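Local coordinates for protein bifunctional cytochrome P450/NADPH--P450 reductase (Deinococcus aerius, PDB 7F3H) that probably hydroxylates fatty-acid-like substrates as a self-sufficient P450, its heme domain activating oxygen with electrons from NADPH that a fused reductase supplies, at residues Asp26-Leu30 / Lys437-Ser441; Arg51-Tyr57 / Gln355-Leu360; Met116-Phe120 / Pro307-Val312. One frame throughout, in Å; residues are numbered along the deposited sequence.

Contact 1: residues Asp26-Leu30 / Lys437-Ser441; sequences DAPVL and KVKQS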
# COMPACT_ATOMS: atom_id res chain seq x y z
N ASP A 26 -2.48 8.43 16.93
CA ASP A 26 -2.29 7.18 16.20
C ASP A 26 -2.09 7.38 14.70
O ASP A 26 -1.60 6.45 14.04
CB ASP A 26 -3.51 6.28 16.38
CG ASP A 26 -3.52 5.54 17.68
OD1 ASP A 26 -2.41 5.23 18.18
OD2 ASP A 26 -4.63 5.23 18.18
N ALA A 27 -2.49 8.54 14.14
CA ALA A 27 -2.46 8.79 12.70
C ALA A 27 -2.39 10.29 12.39
O ALA A 27 -3.40 10.87 12.02
CB ALA A 27 -3.70 8.17 12.05
N PRO A 28 -1.22 10.93 12.50
CA PRO A 28 -1.15 12.40 12.29
C PRO A 28 -1.56 12.88 10.90
O PRO A 28 -1.91 14.07 10.74
CB PRO A 28 0.32 12.74 12.59
CG PRO A 28 1.04 11.41 12.77
CD PRO A 28 0.04 10.37 13.02
N VAL A 29 -1.53 12.01 9.88
CA VAL A 29 -2.02 12.46 8.58
C VAL A 29 -3.47 12.95 8.67
O VAL A 29 -3.88 13.82 7.90
CB VAL A 29 -1.85 11.36 7.50
CG1 VAL A 29 -2.87 10.27 7.66
CG2 VAL A 29 -1.91 11.99 6.07
N LEU A 30 -4.25 12.46 9.65
CA LEU A 30 -5.63 12.95 9.76
C LEU A 30 -5.68 14.37 10.35
O LEU A 30 -6.56 15.18 9.98
CB LEU A 30 -6.47 11.99 10.61
CG LEU A 30 -6.56 10.57 10.03
CD1 LEU A 30 -7.56 9.70 10.79
CD2 LEU A 30 -6.90 10.66 8.56
N LYS A 437 -10.98 3.15 13.70
CA LYS A 437 -9.76 3.59 14.37
C LYS A 437 -8.61 3.31 13.41
O LYS A 437 -8.37 2.15 13.05
CB LYS A 437 -9.54 2.89 15.72
CG LYS A 437 -8.78 3.74 16.77
CD LYS A 437 -8.35 2.95 18.03
CE LYS A 437 -9.34 3.18 19.20
NZ LYS A 437 -8.76 2.93 20.56
N VAL A 438 -7.98 4.37 12.91
CA VAL A 438 -6.93 4.29 11.90
C VAL A 438 -5.56 4.38 12.57
O VAL A 438 -5.33 5.25 13.43
CB VAL A 438 -7.11 5.38 10.84
CG1 VAL A 438 -6.02 5.28 9.80
CG2 VAL A 438 -8.48 5.26 10.22
N LYS A 439 -4.65 3.47 12.24
CA LYS A 439 -3.28 3.54 12.72
C LYS A 439 -2.35 3.79 11.54
O LYS A 439 -2.49 3.17 10.47
CB LYS A 439 -2.87 2.27 13.49
CG LYS A 439 -1.42 2.28 14.09
CD LYS A 439 -1.16 3.10 15.35
CE LYS A 439 -1.74 2.35 16.56
NZ LYS A 439 -0.97 1.07 16.84
N GLN A 440 -1.41 4.72 11.74
CA GLN A 440 -0.43 5.13 10.76
C GLN A 440 0.97 4.64 11.17
O GLN A 440 1.44 4.94 12.27
CB GLN A 440 -0.42 6.64 10.60
CG GLN A 440 0.41 7.05 9.40
CD GLN A 440 0.34 8.52 9.13
OE1 GLN A 440 -0.13 9.30 9.97
NE2 GLN A 440 0.81 8.91 7.96
N SER A 441 1.62 3.91 10.26
CA SER A 441 3.03 3.54 10.30
C SER A 441 3.63 3.90 8.95
O SER A 441 3.62 5.07 8.56
CB SER A 441 3.16 2.06 10.61
OG SER A 441 2.57 1.28 9.58
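D26 O takes the N-H of Q440 in a backbone bond of 2.9 Å, running 161° at the hydrogen and joining the turn before helix 28-38 to strand 438-440. A second bond comes from the side chain of the same glutamine. Its CG is anti to the backbone N (chi1 -170°) and the chain stays extended from there, which carries the amide across the contact to the first turn of the helix. There OE1 accepts the N-H of V29 at 3.1 Å, the donor tilted 19° from the carbonyl plane of the amide. The ring of P28 lies against the same oxygen, its CD 3.2 Å from OE1 of Q440, while CB of V29 rests 3.6 Å from NE2 of Q440. Closer to the backbone, CB of A27 meets CB of Q440 at 3.9 Å. L30 sets CD1 4.3 Å from CB of V438. At the solvent side the carboxylate of D26 touches the aliphatic part of K439, OD1 of D26 being 3.4 Å from CE of K439. The ammonium group of that lysine is turned to E447, its salt-bridge partner just after strand 444-446. Strands 438-440 and 444-446 form what is probably the β4 hairpin of the P450 fold, and helix 28-38 is probably helix A. One glutamine thus grips the turn by its backbone and the helix start by its side chain, supplying an acceptor for an amide that has no preceding helical turn to bond to; the D26 carboxylate probably adds only a weak attraction to the nearby lysines.

Contact 2: residues Arg51-Tyr57 / Gln355-Leu360; sequences RTLIQAY and QQVALL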
# COMPACT_ATOMS: atom_id res chain seq x y z
N ARG A 51 13.33 21.13 11.15
CA ARG A 51 12.81 21.21 9.79
C ARG A 51 11.49 21.95 9.58
O ARG A 51 10.69 22.21 10.49
CB ARG A 51 12.52 19.86 9.21
CG ARG A 51 13.39 19.14 8.30
CD ARG A 51 12.20 18.24 8.15
NE ARG A 51 11.62 18.04 6.84
CZ ARG A 51 10.63 17.17 6.63
NH1 ARG A 51 10.14 16.45 7.64
NH2 ARG A 51 10.09 17.08 5.42
N THR A 52 11.27 22.23 8.29
CA THR A 52 10.01 22.66 7.70
C THR A 52 9.25 21.49 7.09
O THR A 52 9.79 20.78 6.23
CB THR A 52 10.30 23.69 6.60
OG1 THR A 52 10.99 24.82 7.16
CG2 THR A 52 8.99 24.13 5.93
N LEU A 53 7.98 21.31 7.49
CA LEU A 53 7.11 20.33 6.85
C LEU A 53 6.10 21.06 5.97
O LEU A 53 5.46 22.02 6.43
CB LEU A 53 6.39 19.43 7.87
CG LEU A 53 5.56 18.21 7.39
CD1 LEU A 53 6.42 17.16 6.66
CD2 LEU A 53 4.84 17.53 8.55
N ILE A 54 6.01 20.67 4.70
CA ILE A 54 5.07 21.28 3.76
C ILE A 54 4.10 20.21 3.28
O ILE A 54 4.52 19.09 2.94
CB ILE A 54 5.80 21.94 2.58
CG1 ILE A 54 6.84 22.92 3.13
CG2 ILE A 54 4.82 22.64 1.64
CD1 ILE A 54 7.60 23.66 2.09
N GLN A 55 2.80 20.54 3.27
CA GLN A 55 1.73 19.65 2.83
C GLN A 55 0.98 20.24 1.63
O GLN A 55 0.55 21.40 1.68
CB GLN A 55 0.74 19.37 3.97
CG GLN A 55 1.35 18.61 5.16
CD GLN A 55 1.48 17.13 4.90
OE1 GLN A 55 0.90 16.59 3.95
NE2 GLN A 55 2.21 16.45 5.76
N ALA A 56 0.81 19.44 0.56
CA ALA A 56 0.15 19.91 -0.66
C ALA A 56 -1.01 19.01 -1.05
O ALA A 56 -0.87 17.79 -1.09
CB ALA A 56 1.11 19.96 -1.82
N TYR A 57 -2.12 19.64 -1.45
CA TYR A 57 -3.37 18.95 -1.77
C TYR A 57 -4.23 19.65 -2.85
O TYR A 57 -5.22 19.07 -3.30
CB TYR A 57 -4.16 18.72 -0.46
CG TYR A 57 -4.29 19.96 0.40
CD1 TYR A 57 -3.24 20.32 1.26
CD2 TYR A 57 -5.44 20.74 0.40
CE1 TYR A 57 -3.32 21.45 2.04
CE2 TYR A 57 -5.53 21.87 1.20
CZ TYR A 57 -4.46 22.22 2.01
OH TYR A 57 -4.53 23.32 2.81
N GLN A 355 14.00 21.05 -0.53
CA GLN A 355 12.82 21.02 0.32
C GLN A 355 11.88 19.90 -0.11
O GLN A 355 11.63 19.71 -1.31
CB GLN A 355 12.10 22.38 0.25
CG GLN A 355 10.82 22.47 1.04
CD GLN A 355 11.01 22.18 2.54
OE1 GLN A 355 11.80 22.85 3.23
NE2 GLN A 355 10.26 21.21 3.06
N GLN A 356 11.43 19.09 0.85
CA GLN A 356 10.39 18.08 0.63
C GLN A 356 9.00 18.72 0.63
O GLN A 356 8.70 19.59 1.46
CB GLN A 356 10.41 17.02 1.74
CG GLN A 356 11.46 15.95 1.61
CD GLN A 356 11.32 14.90 2.68
OE1 GLN A 356 10.40 14.09 2.64
NE2 GLN A 356 12.20 14.93 3.67
N VAL A 357 8.14 18.26 -0.27
CA VAL A 357 6.71 18.58 -0.24
C VAL A 357 5.93 17.28 -0.19
O VAL A 357 6.10 16.43 -1.07
CB VAL A 357 6.28 19.43 -1.44
CG1 VAL A 357 4.78 19.76 -1.33
CG2 VAL A 357 7.12 20.67 -1.52
N ALA A 358 5.18 17.08 0.89
CA ALA A 358 4.33 15.91 1.01
C ALA A 358 3.03 16.10 0.23
O ALA A 358 2.39 17.15 0.32
CB ALA A 358 4.06 15.62 2.49
N LEU A 359 2.65 15.08 -0.54
CA LEU A 359 1.31 15.06 -1.14
C LEU A 359 0.30 14.58 -0.10
O LEU A 359 0.31 13.40 0.30
CB LEU A 359 1.26 14.16 -2.37
CG LEU A 359 2.37 14.25 -3.42
CD1 LEU A 359 2.05 13.33 -4.56
CD2 LEU A 359 2.46 15.66 -3.94
N LEU A 360 -0.62 15.45 0.30
CA LEU A 360 -1.61 15.09 1.33
C LEU A 360 -2.78 14.36 0.66
O LEU A 360 -3.86 14.91 0.41
CB LEU A 360 -2.04 16.35 2.09
CG LEU A 360 -2.94 16.16 3.30
CD1 LEU A 360 -2.30 15.23 4.36
CD2 LEU A 360 -3.30 17.53 3.87
O HOH W 1 7.56 18.37 4.03
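Strands 51-56 and 356-359 run parallel, with Q55 beside A358 and A56 beside L359, and their short axes diverge by 39° at a closest approach of 4.7 Å. I54 O accepts from A358 N, A56 N donates to A358 O at 2.8 Å, and A56 O receives L360 N at 2.7 Å, so A358 is held by both its N-H and its carbonyl. Toward the start of the strands the backbones spread, and a side chain and a water span the gap. Q355, bent at chi2 (59°), folds its amide back: NE2 gives one hydrogen to T52 O at 3.2 Å, from well above that carbonyl's plane, and the other to its neighbour Q356 O at 2.8 Å, in plane and on a lone pair. Both acceptors lie close to the plane of the amide, which fixes its rotation. The water accepts from I54 N and donates to Q356 O. CD1 of I54 packs 3.6 Å from CG of Q355, and CG1 of V357 settles 3.7 Å from CB of A56. On the other face the end of Q55 lies over CB of A358. Y57 and L360 finish the pair side by side, CD1 of the ring 3.8 Å from CD2 of the leucine. The pair lies inside what is probably the β1 sheet of the P450 fold, with 356-359 its middle strand: strand 43-48 flanks 51-56, strand 336-339 flanks 356-359. Helix 28-38 packs on Q55, Y57 and L360 through F32 and A36, whereas L65 of helix 59-65 covers A56, V357 and L359.

Contact 3: residues Met116-Phe120 / Pro307-Val312; sequences MKGYF and PTYDTV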
# COMPACT_ATOMS: atom_id res chain seq x y z
N MET A 116 -0.36 -11.17 -15.10
CA MET A 116 -1.08 -11.50 -13.88
C MET A 116 -1.66 -12.90 -13.93
O MET A 116 -1.72 -13.59 -12.90
CB MET A 116 -2.16 -10.45 -13.64
CG MET A 116 -1.57 -9.11 -13.17
SD MET A 116 -0.78 -9.12 -11.54
CE MET A 116 0.93 -8.68 -11.89
N LYS A 117 -2.09 -13.35 -15.12
CA LYS A 117 -2.59 -14.71 -15.27
C LYS A 117 -1.57 -15.72 -14.72
O LYS A 117 -1.95 -16.66 -14.00
CB LYS A 117 -2.90 -15.00 -16.74
CG LYS A 117 -3.92 -16.12 -16.90
CD LYS A 117 -3.92 -16.78 -18.28
CE LYS A 117 -4.45 -18.21 -18.17
NZ LYS A 117 -5.02 -18.66 -19.46
N GLY A 118 -0.28 -15.47 -14.96
CA GLY A 118 0.75 -16.37 -14.47
C GLY A 118 0.75 -16.56 -12.96
O GLY A 118 1.34 -17.53 -12.47
N TYR A 119 0.20 -15.60 -12.22
CA TYR A 119 0.17 -15.60 -10.77
C TYR A 119 -1.16 -16.05 -10.19
O TYR A 119 -1.23 -16.34 -8.99
CB TYR A 119 0.50 -14.19 -10.25
CG TYR A 119 1.82 -13.63 -10.74
CD1 TYR A 119 2.98 -14.36 -10.67
CD2 TYR A 119 1.89 -12.36 -11.28
CE1 TYR A 119 4.18 -13.85 -11.10
CE2 TYR A 119 3.09 -11.84 -11.73
CZ TYR A 119 4.23 -12.58 -11.64
OH TYR A 119 5.44 -12.04 -12.08
N PHE A 120 -2.19 -16.20 -11.03
CA PHE A 120 -3.55 -16.39 -10.52
C PHE A 120 -3.66 -17.60 -9.60
O PHE A 120 -4.18 -17.50 -8.48
CB PHE A 120 -4.52 -16.55 -11.68
CG PHE A 120 -5.92 -16.82 -11.23
CD1 PHE A 120 -6.68 -15.78 -10.72
CD2 PHE A 120 -6.46 -18.08 -11.31
CE1 PHE A 120 -7.98 -16.00 -10.29
CE2 PHE A 120 -7.76 -18.32 -10.88
CZ PHE A 120 -8.53 -17.27 -10.36
N PRO A 307 -13.32 -19.52 -9.54
CA PRO A 307 -13.03 -18.57 -10.60
C PRO A 307 -11.72 -18.90 -11.30
O PRO A 307 -10.89 -19.68 -10.80
CB PRO A 307 -12.94 -17.22 -9.87
CG PRO A 307 -12.58 -17.57 -8.43
CD PRO A 307 -13.19 -18.93 -8.18
N THR A 308 -11.60 -18.38 -12.53
CA THR A 308 -10.35 -18.24 -13.27
C THR A 308 -9.92 -16.78 -13.25
O THR A 308 -10.62 -15.91 -12.72
CB THR A 308 -10.48 -18.68 -14.72
OG1 THR A 308 -11.33 -17.75 -15.40
CG2 THR A 308 -11.00 -20.12 -14.86
N TYR A 309 -8.73 -16.52 -13.81
CA TYR A 309 -8.31 -15.14 -14.04
C TYR A 309 -9.30 -14.41 -14.94
O TYR A 309 -9.52 -13.19 -14.77
CB TYR A 309 -6.90 -15.12 -14.63
CG TYR A 309 -6.44 -13.76 -15.10
CD1 TYR A 309 -6.01 -12.79 -14.19
CD2 TYR A 309 -6.40 -13.45 -16.46
CE1 TYR A 309 -5.57 -11.54 -14.63
CE2 TYR A 309 -5.96 -12.20 -16.90
CZ TYR A 309 -5.54 -11.26 -15.98
OH TYR A 309 -5.12 -10.04 -16.42
N ASP A 310 -9.90 -15.12 -15.90
CA ASP A 310 -10.94 -14.52 -16.73
C ASP A 310 -12.10 -14.03 -15.88
O ASP A 310 -12.65 -12.95 -16.12
CB ASP A 310 -11.43 -15.51 -17.78
CG ASP A 310 -12.05 -14.83 -18.98
OD1 ASP A 310 -11.32 -14.01 -19.60
OD2 ASP A 310 -13.26 -15.06 -19.29
N THR A 311 -12.51 -14.83 -14.90
CA THR A 311 -13.58 -14.38 -14.02
C THR A 311 -13.22 -13.03 -13.43
O THR A 311 -14.01 -12.08 -13.50
CB THR A 311 -13.84 -15.39 -12.92
OG1 THR A 311 -13.95 -16.69 -13.51
CG2 THR A 311 -15.14 -15.03 -12.19
N VAL A 312 -12.00 -12.91 -12.88
CA VAL A 312 -11.59 -11.67 -12.25
C VAL A 312 -11.67 -10.52 -13.24
O VAL A 312 -12.14 -9.42 -12.90
CB VAL A 312 -10.18 -11.80 -11.67
CG1 VAL A 312 -9.72 -10.45 -11.12
CG2 VAL A 312 -10.15 -12.87 -10.57
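At the capped start of helix 309-313, probably the J' helix of the P450 fold, F120 of helix 113-137 packs on the peptide joining T308 to Y309. A capping box closes that first turn: T308 N donates to T311 OG1 at 3.1 Å, and T311 N returns a bond to T308 OG1 at 3.2 Å. Against the peptide the F120 ring is laid nearly parallel: Y309 N stands 3.4 Å above the ring plane over its centre, and T308 C lies over the same face nearer the rim. P307 O meets the ring at its edge, 3.4 Å from CZ of F120. With CG anti to the backbone N (chi1 177°), the phenylalanine stretches straight out from its helix, and CE1 also reaches CG2 of V312, 3.8 Å away. Y309 extends along helix 113-137, and its hydroxyl bonds Q113. L417 of helix 408-425 touches F120, and L420 and L421 of the same helix touch P307, so three helices meet here. One face of the Y309 ring lies on the K117 backbone and takes a CH-pi contact from K117 CB, 4.2 Å from the centroid and 23° off the normal, while M116 CB sits 3.7 Å from Y309 CE1.

Contacts 1 and 2 are neighbours, their centres 17 Å apart, and they touch where CG2 of V29 packs 3.7 Å from CD1 of L360. Helix 28-38 serves both: its start meets strand 438-440, and its later residues F32 and A36 pack on the end of the strand pair of contact 2. Contact 3 lies across the chain's centre from both, about 34 Å from contact 1 and 39 Å from contact 2 between centres, in the helical part of the fold. Along the chain contact 3 nests inside contact 2 and contact 2 inside contact 1, so each joins distant parts of one P450 domain; the heme lies about 7 Å from the side chain of L359, 8 Å from that of M116 and 12 Å from that of Q440.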